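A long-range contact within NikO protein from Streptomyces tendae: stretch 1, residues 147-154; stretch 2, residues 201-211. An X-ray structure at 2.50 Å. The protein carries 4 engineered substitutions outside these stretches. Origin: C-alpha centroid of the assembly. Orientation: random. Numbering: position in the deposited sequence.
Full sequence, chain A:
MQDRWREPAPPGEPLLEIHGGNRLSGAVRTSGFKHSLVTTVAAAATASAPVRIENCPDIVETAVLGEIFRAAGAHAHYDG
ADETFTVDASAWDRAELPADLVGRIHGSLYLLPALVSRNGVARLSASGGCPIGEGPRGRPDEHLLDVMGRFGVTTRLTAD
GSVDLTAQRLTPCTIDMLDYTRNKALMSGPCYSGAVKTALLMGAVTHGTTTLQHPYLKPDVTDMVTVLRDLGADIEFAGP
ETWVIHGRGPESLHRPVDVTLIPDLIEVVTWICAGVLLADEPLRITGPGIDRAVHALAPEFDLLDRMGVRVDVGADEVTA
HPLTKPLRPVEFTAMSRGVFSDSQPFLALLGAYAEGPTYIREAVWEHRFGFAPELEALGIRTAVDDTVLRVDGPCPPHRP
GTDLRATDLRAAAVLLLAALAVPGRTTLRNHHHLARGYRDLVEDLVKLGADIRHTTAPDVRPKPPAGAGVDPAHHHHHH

Stretch 1 147-154: VMGRFGVT
Stretch 2 201-211: LMGAVTHGTTT

The contact is mostly between side chains, at the ends of two helices and a strand residue, Thr210; the backbone takes part where Gly203 N lies 3.8 Å from Phe151 CE2. No hydrogen bond crosses between the stretches, and 290 Å² is buried. The closest CA atoms are those of Met148 and Met202, 6.9 Å apart.

Stretch 1 leaves its helix through a type I turn, Gly149 to Gly152, in a Schellman motif. Phe151 N and Val153 N both bond to Met148 O, at 3.0 and 3.2 Å. Gly152 has phi/psi 104/5, where a CB would jam against the preceding carbonyl O. Val153 then extends (-75/128).

Phe151 (-94/3) points toward stretch 2, with chi1 m (-69°) and chi2 83°. Met202 covers one ring face: its CB lies 3.5 Å from the Phe151 ring centroid, 7° off the normal. Thr210 OG1 approaches the ring edge, 3.7 Å from Phe151 CE2.

Met202 is helical and coiled, m, m, m (-69°, -60°, -62°). This fold places Met202 SD 3.6 Å from Met148 CG and Met202 CE 4.0 Å from Val153 CG2. Met148 is m, t, m; its end leads away. Val153 is t.

Stretch 2 leaves its helix at Val205 (-97/15). Thr206 (-119/139), chi1 m, turns its hydroxyl back: Thr206 OG1 donates to Met202 O at a very short 2.5 Å. Thr210 (-107/131) is in a strand, also chi1 m.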

ATOM      1  N   VAL A 147      -0.304 -26.079  13.222  1.00 15.36           N
ATOM      2  CA  VAL A 147      -1.022 -26.733  12.134  1.00 18.81           C
ATOM      3  C   VAL A 147      -1.046 -28.243  12.331  1.00 16.67           C
ATOM      4  O   VAL A 147      -2.110 -28.863  12.306  1.00 19.02           O
ATOM      5  CB  VAL A 147      -0.393 -26.412  10.766  1.00 18.65           C
ATOM      6  CG1 VAL A 147      -1.001 -27.291   9.685  1.00 11.19           C
ATOM      7  CG2 VAL A 147      -0.575 -24.940  10.432  1.00 13.27           C
ATOM      8  N   MET A 148       0.131 -28.829  12.531  1.00 17.95           N
ATOM      9  CA  MET A 148       0.246 -30.264  12.775  1.00 22.68           C
ATOM     10  C   MET A 148      -0.482 -30.671  14.053  1.00 21.17           C
ATOM     11  O   MET A 148      -0.963 -31.798  14.170  1.00 18.10           O
ATOM     12  CB  MET A 148       1.716 -30.688  12.841  1.00 14.63           C
ATOM     13  CG  MET A 148       2.396 -30.767  11.483  1.00 19.54           C
ATOM     14  SD  MET A 148       4.131 -31.248  11.577  1.00 23.99           S
ATOM     15  CE  MET A 148       4.852 -29.776  12.296  1.00 26.13           C
ATOM     16  N   GLY A 149      -0.566 -29.744  15.002  1.00 16.11           N
ATOM     17  CA  GLY A 149      -1.259 -29.989  16.253  1.00 15.56           C
ATOM     18  C   GLY A 149      -2.744 -30.236  16.065  1.00 18.15           C
ATOM     19  O   GLY A 149      -3.367 -30.950  16.850  1.00 18.28           O
ATOM     20  N   ARG A 150      -3.312 -29.646  15.019  1.00 17.80           N
ATOM     21  CA  ARG A 150      -4.731 -29.817  14.725  1.00 16.46           C
ATOM     22  C   ARG A 150      -5.015 -31.195  14.142  1.00 18.25           C
ATOM     23  O   ARG A 150      -6.163 -31.638  14.111  1.00 20.79           O
ATOM     24  CB  ARG A 150      -5.219 -28.740  13.758  1.00 20.13           C
ATOM     25  CG  ARG A 150      -5.010 -27.321  14.245  1.00 16.18           C
ATOM     26  CD  ARG A 150      -6.050 -26.397  13.642  1.00 23.33           C
ATOM     27  NE  ARG A 150      -5.674 -24.992  13.750  1.00 30.52           N
ATOM     28  CZ  ARG A 150      -6.458 -23.984  13.392  1.00 23.75           C
ATOM     29  NH1 ARG A 150      -7.670 -24.227  12.910  1.00 19.22           N
ATOM     30  NH2 ARG A 150      -6.038 -22.733  13.519  1.00 27.40           N
ATOM     31  N   PHE A 151      -3.966 -31.862  13.672  1.00 15.48           N
ATOM     32  CA  PHE A 151      -4.095 -33.208  13.123  1.00 20.48           C
ATOM     33  C   PHE A 151      -3.812 -34.263  14.190  1.00 20.90           C
ATOM     34  O   PHE A 151      -3.817 -35.460  13.906  1.00 16.90           O
ATOM     35  CB  PHE A 151      -3.156 -33.404  11.927  1.00 17.25           C
ATOM     36  CG  PHE A 151      -3.545 -32.611  10.709  1.00 18.15           C
ATOM     37  CD1 PHE A 151      -3.170 -31.283  10.581  1.00 16.20           C
ATOM     38  CD2 PHE A 151      -4.274 -33.195   9.686  1.00 17.33           C
ATOM     39  CE1 PHE A 151      -3.523 -30.552   9.462  1.00 17.39           C
ATOM     40  CE2 PHE A 151      -4.628 -32.469   8.563  1.00 17.30           C
ATOM     41  CZ  PHE A 151      -4.252 -31.146   8.452  1.00 15.17           C
ATOM     42  N   GLY A 152      -3.559 -33.812  15.415  1.00 14.99           N
ATOM     43  CA  GLY A 152      -3.353 -34.719  16.530  1.00 20.01           C
ATOM     44  C   GLY A 152      -1.907 -34.893  16.961  1.00 21.35           C
ATOM     45  O   GLY A 152      -1.612 -35.707  17.836  1.00 21.65           O
ATOM     46  N   VAL A 153      -1.004 -34.132  16.352  1.00 18.22           N
ATOM     47  CA  VAL A 153       0.414 -34.212  16.694  1.00 21.68           C
ATOM     48  C   VAL A 153       0.712 -33.524  18.025  1.00 26.25           C
ATOM     49  O   VAL A 153       0.336 -32.370  18.236  1.00 26.40           O
ATOM     50  CB  VAL A 153       1.301 -33.602  15.588  1.00 20.40           C
ATOM     51  CG1 VAL A 153       2.758 -33.571  16.023  1.00 22.79           C
ATOM     52  CG2 VAL A 153       1.144 -34.384  14.295  1.00 16.81           C
ATOM     53  N   THR A 154       1.385 -34.242  18.920  1.00 26.88           N
ATOM     54  CA  THR A 154       1.739 -33.710  20.231  1.00 30.90           C
ATOM     55  C   THR A 154       3.189 -33.233  20.246  1.00 29.56           C
ATOM     56  O   THR A 154       4.068 -33.873  19.668  1.00 24.27           O
ATOM     57  CB  THR A 154       1.530 -34.767  21.338  1.00 34.04           C
ATOM     58  OG1 THR A 154       0.170 -35.216  21.321  1.00 37.88           O
ATOM     59  CG2 THR A 154       1.848 -34.190  22.711  1.00 32.64           C
ATOM     60  N   LEU A 201       0.211 -31.098   3.236  1.00 12.04           N
ATOM     61  CA  LEU A 201       0.992 -32.314   3.427  1.00 16.03           C
ATOM     62  C   LEU A 201       0.354 -33.211   4.481  1.00 14.99           C
ATOM     63  O   LEU A 201       0.232 -34.420   4.285  1.00 17.07           O
ATOM     64  CB  LEU A 201       2.430 -31.972   3.821  1.00 12.48           C
ATOM     65  CG  LEU A 201       3.304 -31.347   2.731  1.00 14.07           C
ATOM     66  CD1 LEU A 201       4.627 -30.872   3.310  1.00 18.73           C
ATOM     67  CD2 LEU A 201       3.539 -32.338   1.603  1.00  9.48           C
ATOM     68  N   MET A 202      -0.053 -32.609   5.594  1.00 12.45           N
ATOM     69  CA  MET A 202      -0.699 -33.346   6.675  1.00 16.54           C
ATOM     70  C   MET A 202      -2.020 -33.952   6.220  1.00 16.58           C
ATOM     71  O   MET A 202      -2.385 -35.051   6.634  1.00 15.65           O
ATOM     72  CB  MET A 202      -0.932 -32.439   7.886  1.00 13.43           C
ATOM     73  CG  MET A 202       0.338 -32.014   8.603  1.00 16.40           C
ATOM     74  SD  MET A 202       1.288 -33.411   9.232  1.00 18.87           S
ATOM     75  CE  MET A 202       0.123 -34.122  10.392  1.00 18.57           C
ATOM     76  N   GLY A 203      -2.734 -33.228   5.364  1.00 12.77           N
ATOM     77  CA  GLY A 203      -4.013 -33.688   4.856  1.00 12.08           C
ATOM     78  C   GLY A 203      -3.890 -34.915   3.973  1.00 15.95           C
ATOM     79  O   GLY A 203      -4.787 -35.757   3.941  1.00 13.85           O
ATOM     80  N   ALA A 204      -2.772 -35.019   3.263  1.00 13.56           N
ATOM     81  CA  ALA A 204      -2.552 -36.126   2.337  1.00 16.45           C
ATOM     82  C   ALA A 204      -2.108 -37.400   3.051  1.00 18.31           C
ATOM     83  O   ALA A 204      -2.374 -38.508   2.584  1.00 15.83           O
ATOM     84  CB  ALA A 204      -1.543 -35.732   1.268  1.00 14.86           C
ATOM     85  N   VAL A 205      -1.428 -37.239   4.183  1.00 12.71           N
ATOM     86  CA  VAL A 205      -0.933 -38.383   4.942  1.00 17.59           C
ATOM     87  C   VAL A 205      -1.875 -38.747   6.085  1.00 18.26           C
ATOM     88  O   VAL A 205      -1.505 -39.489   6.996  1.00 16.76           O
ATOM     89  CB  VAL A 205       0.475 -38.119   5.511  1.00 18.96           C
ATOM     90  CG1 VAL A 205       1.481 -37.953   4.382  1.00 13.80           C
ATOM     91  CG2 VAL A 205       0.466 -36.893   6.411  1.00 14.52           C
ATOM     92  N   THR A 206      -3.094 -38.223   6.028  1.00 13.56           N
ATOM     93  CA  THR A 206      -4.093 -38.474   7.059  1.00 14.72           C
ATOM     94  C   THR A 206      -5.319 -39.169   6.474  1.00 15.00           C
ATOM     95  O   THR A 206      -5.770 -38.829   5.382  1.00 16.11           O
ATOM     96  CB  THR A 206      -4.531 -37.157   7.733  1.00 14.64           C
ATOM     97  OG1 THR A 206      -3.398 -36.538   8.356  1.00 23.07           O
ATOM     98  CG2 THR A 206      -5.605 -37.406   8.782  1.00 15.52           C
ATOM     99  N   HIS A 207      -5.848 -40.149   7.199  1.00 15.43           N
ATOM    100  CA  HIS A 207      -7.090 -40.803   6.806  1.00 17.33           C
ATOM    101  C   HIS A 207      -8.284 -39.922   7.151  1.00 15.05           C
ATOM    102  O   HIS A 207      -8.577 -39.696   8.324  1.00 20.51           O
ATOM    103  CB  HIS A 207      -7.227 -42.154   7.510  1.00 16.50           C
ATOM    104  CG  HIS A 207      -6.166 -43.138   7.135  1.00 26.39           C
ATOM    105  ND1 HIS A 207      -5.953 -44.311   7.833  1.00 22.09           N
ATOM    106  CD2 HIS A 207      -5.254 -43.133   6.135  1.00 22.91           C
ATOM    107  CE1 HIS A 207      -4.964 -44.979   7.281  1.00 27.66           C
ATOM    108  NE2 HIS A 207      -4.517 -44.284   6.243  1.00 36.53           N
ATOM    109  N   GLY A 208      -8.970 -39.425   6.129  1.00 13.40           N
ATOM    110  CA  GLY A 208     -10.138 -38.591   6.346  1.00 15.53           C
ATOM    111  C   GLY A 208     -10.163 -37.361   5.461  1.00 18.33           C
ATOM    112  O   GLY A 208      -9.206 -37.081   4.740  1.00 15.84           O
ATOM    113  N   THR A 209     -11.266 -36.621   5.522  1.00 18.73           N
ATOM    114  CA  THR A 209     -11.441 -35.436   4.693  1.00 17.47           C
ATOM    115  C   THR A 209     -10.970 -34.168   5.400  1.00 17.18           C
ATOM    116  O   THR A 209     -11.519 -33.779   6.430  1.00 18.39           O
ATOM    117  CB  THR A 209     -12.910 -35.260   4.268  1.00 15.92           C
ATOM    118  OG1 THR A 209     -13.297 -36.352   3.424  1.00 25.66           O
ATOM    119  CG2 THR A 209     -13.093 -33.955   3.513  1.00 14.38           C
ATOM    120  N   THR A 210      -9.949 -33.533   4.837  1.00 11.79           N
ATOM    121  CA  THR A 210      -9.435 -32.279   5.368  1.00 11.87           C
ATOM    122  C   THR A 210      -9.829 -31.128   4.447  1.00 12.65           C
ATOM    123  O   THR A 210      -9.646 -31.203   3.233  1.00 13.62           O
ATOM    124  CB  THR A 210      -7.901 -32.320   5.524  1.00 14.20           C
ATOM    125  OG1 THR A 210      -7.545 -33.306   6.503  1.00 13.48           O
ATOM    126  CG2 THR A 210      -7.364 -30.968   5.961  1.00 10.72           C
ATOM    127  N   THR A 211     -10.380 -30.069   5.030  1.00 11.25           N
ATOM    128  CA  THR A 211     -10.832 -28.922   4.253  1.00 13.75           C
ATOM    129  C   THR A 211     -10.084 -27.653   4.647  1.00 13.81           C
ATOM    130  O   THR A 211     -10.137 -27.222   5.799  1.00 12.09           O
ATOM    131  CB  THR A 211     -12.344 -28.693   4.419  1.00 14.98           C
ATOM    132  OG1 THR A 211     -13.049 -29.898   4.092  1.00 17.76           O
ATOM    133  CG2 THR A 211     -12.817 -27.569   3.509  1.00 13.29           C
TER